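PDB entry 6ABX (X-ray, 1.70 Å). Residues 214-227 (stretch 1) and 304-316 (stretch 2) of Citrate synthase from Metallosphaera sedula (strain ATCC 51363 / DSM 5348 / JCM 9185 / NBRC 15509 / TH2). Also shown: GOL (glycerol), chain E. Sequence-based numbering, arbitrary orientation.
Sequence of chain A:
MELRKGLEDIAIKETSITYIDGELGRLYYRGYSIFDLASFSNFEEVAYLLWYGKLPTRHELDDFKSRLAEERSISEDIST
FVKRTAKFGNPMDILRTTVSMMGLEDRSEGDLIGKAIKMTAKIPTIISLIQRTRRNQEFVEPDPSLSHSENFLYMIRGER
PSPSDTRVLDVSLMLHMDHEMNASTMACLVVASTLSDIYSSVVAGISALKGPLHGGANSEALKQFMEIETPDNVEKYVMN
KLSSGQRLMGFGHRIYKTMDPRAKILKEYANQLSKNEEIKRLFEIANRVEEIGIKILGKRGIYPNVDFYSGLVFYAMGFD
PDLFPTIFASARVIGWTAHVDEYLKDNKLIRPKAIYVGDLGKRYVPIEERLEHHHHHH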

# COMPACT_ATOMS: atom_id res chain seq x y z
N HIS A 214 -10.34 9.59 -1.64
CA HIS A 214 -9.62 9.25 -2.88
C HIS A 214 -10.29 9.96 -4.05
O HIS A 214 -9.63 10.51 -4.95
CB HIS A 214 -9.62 7.74 -3.10
CG HIS A 214 -8.87 7.35 -4.31
ND1 HIS A 214 -9.41 7.49 -5.58
CD2 HIS A 214 -7.64 6.82 -4.47
CE1 HIS A 214 -8.52 7.09 -6.47
NE2 HIS A 214 -7.43 6.66 -5.81
N GLY A 215 -11.62 9.87 -4.03
CA GLY A 215 -12.48 10.31 -5.11
C GLY A 215 -12.82 9.17 -6.05
O GLY A 215 -11.98 8.25 -6.26
N GLY A 216 -14.07 9.21 -6.57
CA GLY A 216 -14.54 8.32 -7.63
C GLY A 216 -15.11 7.00 -7.13
O GLY A 216 -15.92 6.37 -7.82
N ALA A 217 -14.65 6.51 -5.97
CA ALA A 217 -14.71 5.05 -5.61
C ALA A 217 -15.65 4.86 -4.43
O ALA A 217 -15.27 4.31 -3.41
CB ALA A 217 -13.33 4.52 -5.27
N ASN A 218 -16.84 5.43 -4.55
CA ASN A 218 -17.82 5.43 -3.54
C ASN A 218 -19.22 5.40 -4.22
O ASN A 218 -19.33 5.67 -5.45
CB ASN A 218 -17.61 6.66 -2.69
CG ASN A 218 -18.03 7.88 -3.47
OD1 ASN A 218 -19.22 8.11 -3.62
ND2 ASN A 218 -17.06 8.59 -4.03
N SER A 219 -20.28 5.10 -3.44
CA SER A 219 -21.71 5.15 -3.89
C SER A 219 -22.52 6.25 -3.16
O SER A 219 -23.73 6.14 -2.98
CB SER A 219 -22.40 3.78 -3.76
OG SER A 219 -22.04 2.87 -4.82
N GLU A 220 -21.87 7.35 -2.76
CA GLU A 220 -22.49 8.44 -2.02
C GLU A 220 -23.63 9.09 -2.84
O GLU A 220 -24.70 9.48 -2.28
CB GLU A 220 -21.38 9.44 -1.65
CG GLU A 220 -20.61 9.00 -0.41
CD GLU A 220 -21.47 9.02 0.85
OE1 GLU A 220 -22.03 10.08 1.18
OE2 GLU A 220 -21.62 7.96 1.48
N ALA A 221 -23.43 9.24 -4.13
CA ALA A 221 -24.45 9.87 -4.95
C ALA A 221 -25.66 8.96 -5.04
O ALA A 221 -26.78 9.42 -5.00
CB ALA A 221 -23.94 10.18 -6.34
N LEU A 222 -25.44 7.65 -5.12
CA LEU A 222 -26.58 6.73 -5.21
C LEU A 222 -27.41 6.80 -3.92
O LEU A 222 -28.62 6.75 -4.01
CB LEU A 222 -26.08 5.30 -5.41
CG LEU A 222 -27.21 4.25 -5.39
CD1 LEU A 222 -28.22 4.50 -6.50
CD2 LEU A 222 -26.64 2.84 -5.53
N LYS A 223 -26.74 6.82 -2.75
CA LYS A 223 -27.42 6.94 -1.46
C LYS A 223 -28.31 8.18 -1.46
O LYS A 223 -29.44 8.11 -0.99
CB LYS A 223 -26.37 7.04 -0.34
CG LYS A 223 -26.88 7.13 1.10
CD LYS A 223 -25.70 7.07 2.12
CE LYS A 223 -26.07 6.67 3.53
NZ LYS A 223 -26.18 7.87 4.40
N GLN A 224 -27.78 9.30 -1.94
CA GLN A 224 -28.52 10.58 -2.08
C GLN A 224 -29.78 10.35 -2.92
O GLN A 224 -30.90 10.75 -2.51
CB GLN A 224 -27.66 11.64 -2.79
CG GLN A 224 -27.71 13.03 -2.21
CD GLN A 224 -26.69 13.18 -1.10
OE1 GLN A 224 -26.32 12.17 -0.48
NE2 GLN A 224 -26.24 14.41 -0.83
N PHE A 225 -29.64 9.74 -4.10
CA PHE A 225 -30.79 9.50 -4.96
C PHE A 225 -31.85 8.66 -4.22
O PHE A 225 -33.08 8.90 -4.35
CB PHE A 225 -30.42 8.82 -6.28
CG PHE A 225 -29.31 9.49 -7.07
CD1 PHE A 225 -29.11 10.86 -7.05
CD2 PHE A 225 -28.44 8.71 -7.82
CE1 PHE A 225 -28.08 11.44 -7.79
CE2 PHE A 225 -27.42 9.29 -8.54
CZ PHE A 225 -27.22 10.65 -8.50
N MET A 226 -31.39 7.63 -3.48
CA MET A 226 -32.31 6.75 -2.77
C MET A 226 -33.02 7.56 -1.67
O MET A 226 -34.20 7.38 -1.47
CB MET A 226 -31.57 5.57 -2.16
CG MET A 226 -31.10 4.61 -3.21
SD MET A 226 -30.15 3.29 -2.44
CE MET A 226 -30.27 2.12 -3.78
N GLU A 227 -32.30 8.45 -1.00
CA GLU A 227 -32.93 9.28 0.10
C GLU A 227 -33.97 10.25 -0.49
O GLU A 227 -35.02 10.50 0.14
CB GLU A 227 -31.88 10.03 0.91
CG GLU A 227 -30.96 9.14 1.73
CD GLU A 227 -29.83 9.86 2.43
OE1 GLU A 227 -29.60 11.05 2.15
OE2 GLU A 227 -29.18 9.22 3.28
N PRO A 304 -20.76 17.28 -12.74
CA PRO A 304 -20.88 15.88 -12.36
C PRO A 304 -19.56 15.16 -12.65
O PRO A 304 -18.97 15.36 -13.72
CB PRO A 304 -22.02 15.32 -13.18
CG PRO A 304 -22.75 16.55 -13.66
CD PRO A 304 -21.73 17.63 -13.77
N ASN A 305 -19.16 14.35 -11.68
CA ASN A 305 -18.00 13.46 -11.72
C ASN A 305 -18.48 12.06 -12.17
O ASN A 305 -19.65 11.76 -12.17
CB ASN A 305 -17.39 13.36 -10.32
CG ASN A 305 -16.02 12.73 -10.32
OD1 ASN A 305 -15.14 13.15 -11.07
ND2 ASN A 305 -15.84 11.69 -9.51
N VAL A 306 -17.53 11.19 -12.47
CA VAL A 306 -17.88 9.80 -12.85
C VAL A 306 -18.77 9.14 -11.79
O VAL A 306 -19.68 8.38 -12.13
CB VAL A 306 -16.57 9.01 -13.10
CG1 VAL A 306 -15.64 8.99 -11.89
CG2 VAL A 306 -16.85 7.63 -13.65
N ASP A 307 -18.51 9.40 -10.50
CA ASP A 307 -19.28 8.74 -9.48
C ASP A 307 -20.67 9.34 -9.26
O ASP A 307 -21.39 8.83 -8.40
CB ASP A 307 -18.60 8.65 -8.11
CG ASP A 307 -18.03 9.94 -7.56
OD1 ASP A 307 -18.39 11.01 -8.06
OD2 ASP A 307 -17.18 9.84 -6.61
N PHE A 308 -21.12 10.32 -10.07
CA PHE A 308 -22.51 10.69 -10.04
C PHE A 308 -23.39 9.54 -10.54
O PHE A 308 -24.48 9.29 -9.99
CB PHE A 308 -22.71 11.95 -10.86
CG PHE A 308 -24.08 12.55 -10.71
CD1 PHE A 308 -24.38 13.30 -9.59
CD2 PHE A 308 -25.07 12.31 -11.64
CE1 PHE A 308 -25.63 13.89 -9.46
CE2 PHE A 308 -26.33 12.87 -11.49
CZ PHE A 308 -26.61 13.62 -10.37
N TYR A 309 -22.95 8.89 -11.63
CA TYR A 309 -23.75 7.86 -12.31
C TYR A 309 -23.21 6.44 -12.03
O TYR A 309 -23.97 5.50 -12.18
CB TYR A 309 -23.76 8.10 -13.83
CG TYR A 309 -24.71 9.20 -14.23
CD1 TYR A 309 -26.07 9.06 -14.02
CD2 TYR A 309 -24.26 10.38 -14.77
CE1 TYR A 309 -26.97 10.07 -14.37
CE2 TYR A 309 -25.14 11.43 -15.04
CZ TYR A 309 -26.49 11.26 -14.85
OH TYR A 309 -27.35 12.31 -15.14
N SER A 310 -21.93 6.27 -11.68
CA SER A 310 -21.33 4.90 -11.67
C SER A 310 -22.04 4.02 -10.66
O SER A 310 -22.42 2.87 -10.99
CB SER A 310 -19.87 4.93 -11.43
OG SER A 310 -19.57 5.48 -10.15
N GLY A 311 -22.24 4.51 -9.43
CA GLY A 311 -22.88 3.67 -8.43
C GLY A 311 -24.28 3.21 -8.85
O GLY A 311 -24.64 2.04 -8.69
N LEU A 312 -25.07 4.10 -9.43
CA LEU A 312 -26.40 3.77 -9.91
C LEU A 312 -26.39 2.72 -11.02
O LEU A 312 -27.18 1.77 -11.02
CB LEU A 312 -27.09 5.08 -10.34
CG LEU A 312 -28.45 4.92 -11.00
CD1 LEU A 312 -29.37 4.11 -10.10
CD2 LEU A 312 -29.03 6.29 -11.30
N VAL A 313 -25.43 2.84 -11.95
CA VAL A 313 -25.26 1.84 -13.03
C VAL A 313 -24.90 0.46 -12.46
O VAL A 313 -25.53 -0.51 -12.83
CB VAL A 313 -24.22 2.32 -14.06
CG1 VAL A 313 -23.78 1.21 -15.00
CG2 VAL A 313 -24.75 3.51 -14.84
N PHE A 314 -23.96 0.40 -11.53
CA PHE A 314 -23.56 -0.90 -10.94
C PHE A 314 -24.71 -1.48 -10.10
O PHE A 314 -24.96 -2.67 -10.11
CB PHE A 314 -22.28 -0.73 -10.13
CG PHE A 314 -21.08 -0.56 -11.03
CD1 PHE A 314 -20.76 -1.51 -11.98
CD2 PHE A 314 -20.24 0.52 -10.89
CE1 PHE A 314 -19.66 -1.35 -12.81
CE2 PHE A 314 -19.13 0.67 -11.72
CZ PHE A 314 -18.89 -0.24 -12.71
N TYR A 315 -25.45 -0.61 -9.38
CA TYR A 315 -26.63 -1.04 -8.65
C TYR A 315 -27.68 -1.63 -9.60
O TYR A 315 -28.30 -2.67 -9.28
CB TYR A 315 -27.18 0.12 -7.82
CG TYR A 315 -28.44 -0.19 -7.05
CD1 TYR A 315 -28.41 -1.06 -5.97
CD2 TYR A 315 -29.65 0.40 -7.36
CE1 TYR A 315 -29.55 -1.37 -5.25
CE2 TYR A 315 -30.81 0.09 -6.65
CZ TYR A 315 -30.76 -0.79 -5.59
OH TYR A 315 -31.85 -1.09 -4.83
N ALA A 316 -27.88 -0.99 -10.75
CA ALA A 316 -28.86 -1.38 -11.75
C ALA A 316 -28.53 -2.79 -12.27
O ALA A 316 -29.40 -3.55 -12.64
CB ALA A 316 -28.91 -0.38 -12.87
C1 GOL E . -18.52 13.12 -4.42
O1 GOL E . -19.43 12.07 -4.01
C2 GOL E . -17.52 12.52 -5.41
O2 GOL E . -17.41 13.30 -6.62
C3 GOL E . -16.13 12.34 -4.79
O3 GOL E . -15.21 11.90 -5.79
O HOH W 1 -16.97 6.14 -10.25
O HOH W 2 -20.71 9.32 -5.28
O HOH W 3 -22.01 6.64 -7.21

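The polar part of the contact centres on the carboxylate of Asp307, whose CA-to-CB bond points toward stretch 1. Its OD2 accepts a hydrogen bond from Asn218 ND2 (2.9 Å) and a weak, strongly bent one from Gly216 N (3.2 Å). Asp307 OD1 accepts a hydrogen bond from Asn305 ND2 (3.0 Å) within the same stretch, which helps fix the carboxylate. Glycerol, probably from the crystallisation liquor, adds to this network: its O3 accepts from Gly216 N (3.0 Å) and donates to Asp307 OD2 (3.0 Å), while its O2 donates to Asp307 OD1 (2.9 Å). Asn218 OD1 accepts a hydrogen bond from Glu220 N (2.9 Å), at the start of the helix.

Water adds to the polar links. One molecule joins Gly216 O and Ser310 OG, at 2.7 Å from each, spanning a pair 4.4 Å apart. A second donates to Asn218 OD1 (2.5 Å) and Asp307 O (3.2 Å) and accepts from Ala221 N (3.0 Å).

Beyond this region the contact is mainly apolar. The helices 220-227 and 310-316 approach to 8.3 Å between axes, at 75° to one another. Gly311 permits close backbone approach: its CA lies 4.9 Å from Ser219 CA, and a CB there would clash with Ser219 OG. Leu222 packs through CD1 against Leu312 CD1 (3.8 Å) and through CD2 against Tyr315 CB (3.6 Å).

Aromatic rings contribute further contacts. Phe225 directs its edge at the face of Phe308, with centroids 5.0 Å apart and planes at 73°; Phe225 CZ reaches Phe308 CZ at 3.6 Å. On the same ring, Phe225 CE2 lies 3.3 Å from Phe308 O, near the ring plane. Met226 places CE over one face of Tyr315, 3.7 Å from the ring centroid, in a CH-pi contact.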